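PDB 4QTO: betaine aldehyde dehydrogenase from Staphylococcus aureus subsp. aureus COL, which catalyses the NAD-dependent oxidation of betaine aldehyde to glycine betaine. Local coordinates for residues Tyr36-Trp41 with Phe225-Ile230; Asn54-Glu59 with Gly393-Pro398. One frame throughout, in Å; residues are numbered along the deposited sequence.

Contact 1 of 2, residues Tyr36-Trp41 with Phe225-Ile230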
loop_
_atom_site.group_PDB
_atom_site.type_symbol
_atom_site.label_atom_id
_atom_site.label_comp_id
_atom_site.label_asym_id
_atom_site.label_seq_id
_atom_site.Cartn_x
_atom_site.Cartn_y
_atom_site.Cartn_z
ATOM N N TYR A 36 -16.271 9.803 -33.618
ATOM C CA TYR A 36 -15.480 10.918 -33.114
ATOM C C TYR A 36 -14.017 10.544 -33.212
ATOM O O TYR A 36 -13.556 9.675 -32.481
ATOM C CB TYR A 36 -15.856 11.284 -31.674
ATOM C CG TYR A 36 -15.220 12.561 -31.169
ATOM C CD1 TYR A 36 -15.642 13.792 -31.624
ATOM C CD2 TYR A 36 -14.213 12.527 -30.230
ATOM C CE1 TYR A 36 -15.090 14.964 -31.128
ATOM C CE2 TYR A 36 -13.659 13.698 -29.731
ATOM C CZ TYR A 36 -14.118 14.909 -30.208
ATOM O OH TYR A 36 -13.622 16.136 -29.745
ATOM N N ILE A 37 -13.310 11.124 -34.173
ATOM C CA ILE A 37 -11.948 10.760 -34.435
ATOM C C ILE A 37 -11.060 11.995 -34.485
ATOM O O ILE A 37 -11.313 12.946 -35.262
ATOM C CB ILE A 37 -11.832 9.963 -35.771
ATOM C CG1 ILE A 37 -12.768 8.749 -35.761
ATOM C CG2 ILE A 37 -10.383 9.558 -36.005
ATOM C CD1 ILE A 37 -12.751 7.908 -37.030
ATOM N N ASP A 38 -10.045 12.016 -33.648
ATOM C CA ASP A 38 -9.078 13.080 -33.644
ATOM C C ASP A 38 -9.730 14.461 -33.528
ATOM O O ASP A 38 -9.440 15.396 -34.320
ATOM C CB ASP A 38 -8.190 12.979 -34.899
ATOM C CG ASP A 38 -6.814 13.600 -34.700
ATOM O OD1 ASP A 38 -6.435 13.938 -33.565
ATOM O OD2 ASP A 38 -6.078 13.687 -35.700
ATOM N N GLY A 39 -10.613 14.575 -32.551
ATOM C CA GLY A 39 -11.288 15.835 -32.239
ATOM C C GLY A 39 -12.413 16.273 -33.167
ATOM O O GLY A 39 -12.873 17.428 -33.048
ATOM N N GLU A 40 -12.846 15.419 -34.087
ATOM C CA GLU A 40 -13.881 15.781 -35.038
ATOM C C GLU A 40 -14.942 14.713 -35.146
ATOM O O GLU A 40 -14.615 13.506 -35.127
ATOM C CB GLU A 40 -13.273 15.963 -36.440
ATOM C CG GLU A 40 -12.203 17.049 -36.511
ATOM C CD GLU A 40 -12.721 18.457 -36.215
ATOM O OE1 GLU A 40 -13.945 18.706 -36.377
ATOM O OE2 GLU A 40 -11.880 19.342 -35.875
ATOM N N TRP A 41 -16.191 15.151 -35.278
ATOM C CA TRP A 41 -17.304 14.237 -35.543
ATOM C C TRP A 41 -17.287 13.940 -37.045
ATOM O O TRP A 41 -17.452 14.846 -37.872
ATOM C CB TRP A 41 -18.633 14.837 -35.101
ATOM C CG TRP A 41 -18.707 14.965 -33.614
ATOM C CD1 TRP A 41 -18.390 16.063 -32.847
ATOM C CD2 TRP A 41 -19.116 13.943 -32.702
ATOM N NE1 TRP A 41 -18.583 15.781 -31.527
ATOM C CE2 TRP A 41 -18.991 14.473 -31.396
ATOM C CE3 TRP A 41 -19.519 12.604 -32.856
ATOM C CZ2 TRP A 41 -19.308 13.712 -30.235
ATOM C CZ3 TRP A 41 -19.859 11.855 -31.708
ATOM C CH2 TRP A 41 -19.743 12.414 -30.421
ATOM N N PHE A 225 -10.679 17.678 -23.859
ATOM C CA PHE A 225 -9.475 16.850 -23.827
ATOM C C PHE A 225 -8.655 17.112 -25.076
ATOM O O PHE A 225 -9.224 17.448 -26.121
ATOM C CB PHE A 225 -9.827 15.356 -23.716
ATOM C CG PHE A 225 -10.550 15.024 -22.449
ATOM C CD1 PHE A 225 -9.838 14.758 -21.287
ATOM C CD2 PHE A 225 -11.946 15.065 -22.368
ATOM C CE1 PHE A 225 -10.500 14.533 -20.103
ATOM C CE2 PHE A 225 -12.615 14.842 -21.184
ATOM C CZ PHE A 225 -11.887 14.581 -20.023
ATOM N N PRO A 226 -7.328 16.909 -24.996
ATOM C CA PRO A 226 -6.508 17.187 -26.170
ATOM C C PRO A 226 -6.909 16.319 -27.359
ATOM O O PRO A 226 -7.362 15.188 -27.205
ATOM C CB PRO A 226 -5.086 16.882 -25.689
ATOM C CG PRO A 226 -5.150 17.091 -24.204
ATOM C CD PRO A 226 -6.508 16.573 -23.824
ATOM N N LYS A 227 -6.789 16.882 -28.553
ATOM C CA LYS A 227 -7.152 16.222 -29.773
ATOM C C LYS A 227 -6.464 14.857 -29.887
ATOM O O LYS A 227 -5.248 14.775 -29.760
ATOM C CB LYS A 227 -6.721 17.150 -30.905
ATOM C CG LYS A 227 -7.134 16.751 -32.260
ATOM C CD LYS A 227 -6.623 17.785 -33.262
ATOM C CE LYS A 227 -7.013 17.380 -34.670
ATOM N NZ LYS A 227 -6.459 18.319 -35.681
ATOM N N GLY A 228 -7.248 13.808 -30.108
ATOM C CA GLY A 228 -6.755 12.453 -30.217
ATOM C C GLY A 228 -6.767 11.654 -28.923
ATOM O O GLY A 228 -6.613 10.441 -28.946
ATOM N N THR A 229 -6.958 12.323 -27.776
ATOM C CA THR A 229 -6.971 11.620 -26.482
ATOM C C THR A 229 -8.151 10.649 -26.353
ATOM O O THR A 229 -8.016 9.574 -25.757
ATOM C CB THR A 229 -7.060 12.630 -25.311
ATOM O OG1 THR A 229 -5.918 13.485 -25.369
ATOM C CG2 THR A 229 -7.030 11.931 -23.954
ATOM N N ILE A 230 -9.300 11.055 -26.893
ATOM C CA ILE A 230 -10.496 10.216 -26.896
ATOM C C ILE A 230 -10.992 10.057 -28.327
ATOM O O ILE A 230 -10.983 11.008 -29.121
ATOM C CB ILE A 230 -11.616 10.743 -25.971
ATOM C CG1 ILE A 230 -12.126 12.122 -26.400
ATOM C CG2 ILE A 230 -11.123 10.759 -24.539
ATOM C CD1 ILE A 230 -13.303 12.624 -25.580
HETATM O O HOH W 1 -10.039 13.456 -29.964
#
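Lys-227 lays its aliphatic chain across the backbone and carboxylate of Asp-38. Lys-227 CB stands at the margin, 4.2 Å from Asp-38 OD1. Lys-227 CG, set anti to the backbone N (chi1 -173°), comes to 3.2 Å from Asp-38 OD1. From there the fully extended chain carries CD past the Asp-38 carbonyl and brings Lys-227 CE to 3.2 Å from the backbone O of Asp-38. Lys-227 NZ ends 4.6 Å from OD2 of Asp-38, too far for a salt bridge; the carboxylate instead pairs through OD1 with Arg-81 of helix 69-85. Asp-38 and Gly-39 form the tip of a two-residue type I' hairpin between strands 35-37 and 40-42. The facing loop, a type II turn from Pro-226 to Thr-229, closes a beta-alpha-beta unit of the Rossmann-type domain, joining helix 211-223 to strand 230-232. No direct hydrogen bond spans the two turns, but one water does: it accepts from Gly-228 N (2.8 Å) and, weakly, from Gly-39 N, and donates to Ile-230 O. Deeper in, Tyr-36 brings CE2 to 4.0 Å from Ile-230 CG1, while its hydroxyl is hydrogen-bonded to Glu-221 of helix 211-223.

Contact 2 of 2, residues Asn54-Glu59 with Gly393-Pro398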
loop_
_atom_site.group_PDB
_atom_site.type_symbol
_atom_site.label_atom_id
_atom_site.label_comp_id
_atom_site.label_asym_id
_atom_site.label_seq_id
_atom_site.Cartn_x
_atom_site.Cartn_y
_atom_site.Cartn_z
ATOM N N ASN A 54 -35.239 -0.397 -31.235
ATOM C CA ASN A 54 -35.755 -0.442 -29.861
ATOM C C ASN A 54 -36.275 -1.899 -29.701
ATOM O O ASN A 54 -37.217 -2.287 -30.389
ATOM C CB ASN A 54 -36.909 0.532 -29.695
ATOM C CG ASN A 54 -37.595 0.424 -28.327
ATOM O OD1 ASN A 54 -37.299 -0.470 -27.512
ATOM N ND2 ASN A 54 -38.561 1.295 -28.101
ATOM N N PRO A 55 -35.710 -2.706 -28.791
ATOM C CA PRO A 55 -36.177 -4.096 -28.674
ATOM C C PRO A 55 -37.627 -4.280 -28.189
ATOM O O PRO A 55 -38.202 -5.360 -28.322
ATOM C CB PRO A 55 -35.207 -4.715 -27.676
ATOM C CG PRO A 55 -34.745 -3.553 -26.860
ATOM C CD PRO A 55 -34.671 -2.377 -27.809
ATOM N N TYR A 56 -38.224 -3.239 -27.635
ATOM C CA TYR A 56 -39.597 -3.338 -27.163
ATOM C C TYR A 56 -40.589 -3.507 -28.305
ATOM O O TYR A 56 -41.642 -4.188 -28.167
ATOM C CB TYR A 56 -39.978 -2.111 -26.313
ATOM C CG TYR A 56 -41.462 -2.095 -26.021
ATOM C CD1 TYR A 56 -42.019 -3.035 -25.171
ATOM C CD2 TYR A 56 -42.297 -1.166 -26.617
ATOM C CE1 TYR A 56 -43.392 -3.072 -24.928
ATOM C CE2 TYR A 56 -43.660 -1.176 -26.367
ATOM C CZ TYR A 56 -44.196 -2.134 -25.513
ATOM O OH TYR A 56 -45.571 -2.158 -25.271
ATOM N N ASN A 57 -40.314 -2.836 -29.424
ATOM C CA ASN A 57 -41.221 -2.893 -30.566
ATOM C C ASN A 57 -40.572 -3.177 -31.925
ATOM O O ASN A 57 -41.266 -3.205 -32.956
ATOM C CB ASN A 57 -42.001 -1.573 -30.629
ATOM C CG ASN A 57 -41.093 -0.364 -30.700
ATOM O OD1 ASN A 57 -39.930 -0.458 -31.081
ATOM N ND2 ASN A 57 -41.626 0.780 -30.334
ATOM N N GLN A 58 -39.272 -3.427 -31.909
ATOM C CA GLN A 58 -38.468 -3.687 -33.105
ATOM C C GLN A 58 -38.479 -2.551 -34.138
ATOM O O GLN A 58 -38.179 -2.775 -35.290
ATOM C CB GLN A 58 -38.797 -5.031 -33.730
ATOM C CG GLN A 58 -38.605 -6.189 -32.759
ATOM C CD GLN A 58 -38.798 -7.542 -33.420
ATOM O OE1 GLN A 58 -37.937 -8.013 -34.160
ATOM N NE2 GLN A 58 -39.900 -8.197 -33.106
ATOM N N GLU A 59 -38.789 -1.340 -33.693
ATOM C CA GLU A 59 -38.814 -0.191 -34.591
ATOM C C GLU A 59 -37.445 0.467 -34.665
ATOM O O GLU A 59 -36.687 0.477 -33.671
ATOM C CB GLU A 59 -39.832 0.836 -34.118
ATOM C CG GLU A 59 -41.260 0.316 -34.145
ATOM C CD GLU A 59 -42.284 1.393 -33.842
ATOM O OE1 GLU A 59 -41.894 2.568 -33.644
ATOM O OE2 GLU A 59 -43.487 1.056 -33.804
ATOM N N GLY A 393 -42.624 -7.125 -29.751
ATOM C CA GLY A 393 -41.323 -6.976 -29.112
ATOM C C GLY A 393 -40.561 -8.280 -28.965
ATOM O O GLY A 393 -41.083 -9.364 -29.169
ATOM N N LEU A 394 -39.315 -8.155 -28.515
ATOM C CA LEU A 394 -38.436 -9.299 -28.377
ATOM C C LEU A 394 -38.515 -9.913 -26.985
ATOM O O LEU A 394 -37.514 -10.081 -26.296
ATOM C CB LEU A 394 -37.007 -8.874 -28.703
ATOM C CG LEU A 394 -36.795 -8.404 -30.155
ATOM C CD1 LEU A 394 -35.497 -7.666 -30.294
ATOM C CD2 LEU A 394 -36.804 -9.605 -31.086
ATOM N N PHE A 395 -39.729 -10.266 -26.580
ATOM C CA PHE A 395 -39.942 -10.847 -25.270
ATOM C C PHE A 395 -39.727 -12.359 -25.220
ATOM O O PHE A 395 -39.922 -13.092 -26.209
ATOM C CB PHE A 395 -41.326 -10.481 -24.739
ATOM C CG PHE A 395 -41.465 -9.040 -24.392
ATOM C CD1 PHE A 395 -41.101 -8.601 -23.124
ATOM C CD2 PHE A 395 -41.894 -8.128 -25.322
ATOM C CE1 PHE A 395 -41.196 -7.260 -22.794
ATOM C CE2 PHE A 395 -41.979 -6.794 -25.001
ATOM C CZ PHE A 395 -41.648 -6.364 -23.725
ATOM N N PHE A 396 -39.277 -12.794 -24.049
ATOM C CA PHE A 396 -39.096 -14.208 -23.771
ATOM C C PHE A 396 -39.509 -14.393 -22.305
ATOM O O PHE A 396 -39.114 -13.603 -21.455
ATOM C CB PHE A 396 -37.682 -14.686 -24.036
ATOM C CG PHE A 396 -37.578 -16.186 -24.067
ATOM C CD1 PHE A 396 -37.841 -16.873 -25.242
ATOM C CD2 PHE A 396 -37.259 -16.885 -22.946
ATOM C CE1 PHE A 396 -37.798 -18.255 -25.279
ATOM C CE2 PHE A 396 -37.196 -18.265 -22.980
ATOM C CZ PHE A 396 -37.469 -18.944 -24.130
ATOM N N GLU A 397 -40.336 -15.405 -22.045
ATOM C CA GLU A 397 -40.859 -15.587 -20.709
ATOM C C GLU A 397 -39.784 -15.941 -19.686
ATOM O O GLU A 397 -38.855 -16.677 -20.002
ATOM C CB GLU A 397 -41.886 -16.692 -20.688
ATOM C CG GLU A 397 -43.181 -16.363 -21.420
ATOM C CD GLU A 397 -44.116 -17.574 -21.534
ATOM O OE1 GLU A 397 -43.686 -18.757 -21.371
ATOM O OE2 GLU A 397 -45.293 -17.329 -21.875
ATOM N N PRO A 398 -39.933 -15.443 -18.446
ATOM C CA PRO A 398 -38.984 -15.870 -17.410
ATOM C C PRO A 398 -39.176 -17.360 -17.208
ATOM O O PRO A 398 -40.322 -17.868 -17.139
ATOM C CB PRO A 398 -39.349 -15.033 -16.192
ATOM C CG PRO A 398 -40.737 -14.564 -16.452
ATOM C CD PRO A 398 -40.885 -14.445 -17.955
#
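The rings of Tyr-56 and Phe-395 meet rim to rim, with planes at 88° and centroids 6.0 Å apart, so neither lies over the face of the other. Tyr-56 CD1 approaches the edge of the Phe-395 ring in its plane, 3.6 Å from Phe-395 CZ, and this spacing is apolar van der Waals contact. Tyr-56 reaches the site because its CG is anti to the backbone N (chi1 170°), which brings the ring back although CB points away. The third flat group, the Gln-58 amide, has a methyl against it: Leu-394 CD2 lies 3.7 Å from Gln-58 CD, and the two side chains cross at about a right angle. Gln-58 NE2 is hydrogen-bonded to the backbone O of Asp-392. The other methyl of Leu-394, CD1, touches Pro-55 CB at 4.0 Å. Between these patches, Leu-394 N donates to Pro-55 O at 3.0 Å, with the donor nearly on the line of the C=O bond. Two Asx turns, Asn-54 OD1 to Tyr-56 N and Asn-57 OD1 to Glu-59 N, shape the tight connection between strands 49-54 and 59-65. It meets the loop that enters strand 399-402 of the catalytic-domain sheet. With one backbone bond flanked by apolar contacts and no ion pair across it, this junction is probably little affected by pH.

How the contacts relate
Contacts 1 and 2 are separate: their centres are 36 Å apart and their nearest atoms about 20 Å apart. They interleave along the chain, however. Both first segments come from the N-terminal region, 36-41 and 54-59 being divided by only twelve residues, whereas their partners lie far downstream. The N-terminal region is thus fastened at contact 1 to the Rossmann-type part and at contact 2 to the loop before strand 399-402, in the other large sheet. Neither contact includes Cys-313, which carries a 2-hydroxyethylthio modification and is probably the catalytic cysteine of this family. A bound di(hydroxyethyl)ether lies about 6 Å from the Tyr-36 side chain, and such a molecule is about 14 Å from that of Leu-394. No neighbouring subunit touches either contact.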